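Local coordinates for natterin-like protein (Lethenteron camtschaticum, PDB 6IUL), which is a cytotoxic, antitumor pore-forming immune protein of the lamprey that joins a jacalin-like lectin domain, which probably recognises cell-surface glycans, to an aerolysin-type pore-forming module, at the interface of chains A and B. Coordinates in Å, arbitrary orientation; residue numbers count along the deposited sequence, not the author numbering. Chains: chain A/B, Natterin-like protein.

The interface of chains A and B. Residues chain A 190-191, 247, 249, 251; chain B 145-147, 286.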
# COMPACT_ATOMS: atom_id res chain seq x y z
N SER A 190 4.56 -3.57 27.98
CA SER A 190 4.10 -4.46 26.93
C SER A 190 3.99 -3.75 25.61
O SER A 190 3.78 -2.55 25.58
CB SER A 190 2.75 -5.07 27.31
OG SER A 190 2.34 -5.99 26.31
N SER A 191 4.12 -4.50 24.52
CA SER A 191 3.96 -3.92 23.16
C SER A 191 3.38 -4.94 22.19
O SER A 191 3.52 -6.17 22.39
CB SER A 191 5.30 -3.41 22.63
OG SER A 191 6.27 -4.47 22.50
N THR A 247 3.20 0.14 16.26
CA THR A 247 3.43 -0.61 17.48
C THR A 247 2.75 0.11 18.64
O THR A 247 3.15 1.21 19.04
CB THR A 247 4.93 -0.81 17.76
OG1 THR A 247 5.54 -1.50 16.66
CG2 THR A 247 5.12 -1.62 19.00
N THR A 249 1.91 0.43 22.66
CA THR A 249 2.66 0.17 23.88
C THR A 249 1.86 0.50 25.12
O THR A 249 0.90 1.28 25.07
CB THR A 249 4.00 0.94 23.96
OG1 THR A 249 3.75 2.34 24.07
CG2 THR A 249 4.84 0.67 22.72
N THR A 251 2.85 0.96 29.54
CA THR A 251 3.73 0.82 30.69
C THR A 251 3.11 1.49 31.93
O THR A 251 2.49 2.54 31.82
CB THR A 251 5.13 1.37 30.43
OG1 THR A 251 5.96 1.08 31.54
CG2 THR A 251 5.13 2.88 30.23
N ALA B 145 9.93 -4.62 25.68
CA ALA B 145 8.79 -4.03 25.00
C ALA B 145 9.25 -2.97 24.01
O ALA B 145 10.05 -2.11 24.34
CB ALA B 145 7.86 -3.40 26.03
N ILE B 146 8.72 -3.05 22.79
CA ILE B 146 9.20 -2.24 21.67
C ILE B 146 8.38 -1.00 21.41
O ILE B 146 7.14 -1.06 21.37
CB ILE B 146 9.22 -3.09 20.39
CG1 ILE B 146 10.25 -4.22 20.54
CG2 ILE B 146 9.54 -2.22 19.16
CD1 ILE B 146 10.17 -5.25 19.42
N LYS B 147 9.07 0.11 21.24
CA LYS B 147 8.46 1.39 20.90
C LYS B 147 8.50 1.62 19.40
O LYS B 147 7.51 2.04 18.83
CB LYS B 147 9.19 2.54 21.58
CG LYS B 147 8.63 3.90 21.22
CD LYS B 147 9.37 5.02 21.96
CE LYS B 147 8.96 6.40 21.45
NZ LYS B 147 7.47 6.61 21.55
N VAL B 286 10.60 0.62 24.67
CA VAL B 286 9.86 1.51 25.55
C VAL B 286 10.74 2.08 26.69
O VAL B 286 10.62 3.24 27.03
CB VAL B 286 8.66 0.79 26.14
CG1 VAL B 286 7.91 1.71 27.12
CG2 VAL B 286 7.70 0.44 25.03
O HOH W 1 5.17 2.99 19.57
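Strands 184-200 and 241-256 of chain A, two long strands of the aerolysin-type (ETX/MTX2) pore-forming region, lie against chain B where a short connection at 145-147, including the one-residue strand 146-146, passes beside the loop residue B:Val286. The patch is part of a two-fold symmetric interface and recurs with the chains exchanged; this dimer may or may not be the biological assembly. Small side chains of chain A reach the backbone of B:Ile146, while B:Ala145 and B:Val286 add side-chain contacts. A:Ser191 turns its hydroxyl OG between its own backbone N and carbonyl carbon (chi1 61°), directing it at chain B, where it accepts a hydrogen bond from the backbone N of B:Ile146 at 2.8 Å; the bond is nearly straight, with 163° at the hydrogen. Around the carbonyl O of B:Ile146 gather carbon atoms of chain A: CB of A:Ser191 and the methyl CG2 atoms of A:Thr247 and A:Thr249. In A:Thr249 the methyl lies anti to the carbonyl carbon while OG1 takes the position between N and C (chi1 67°), which brings CG2 to B:Ile146 and also to B:Val286. There CG2 of A:Thr249 meets CG2 of B:Val286 at 3.7 Å, the two side chains running past each other in opposite directions. At the edge of the patch the methyl CB of B:Ala145 packs on the backbone of A:Ser190, 4.0 Å from its CA. Next to A:Thr247 the backbones are joined through water 1, which lies 2.7 Å from the carbonyl O of A:Thr247 and 2.6 Å from the carbonyl O of B:Lys147. Having hydrogens to offer to both oxygens, this water can link two acceptors that could not bond to each other directly.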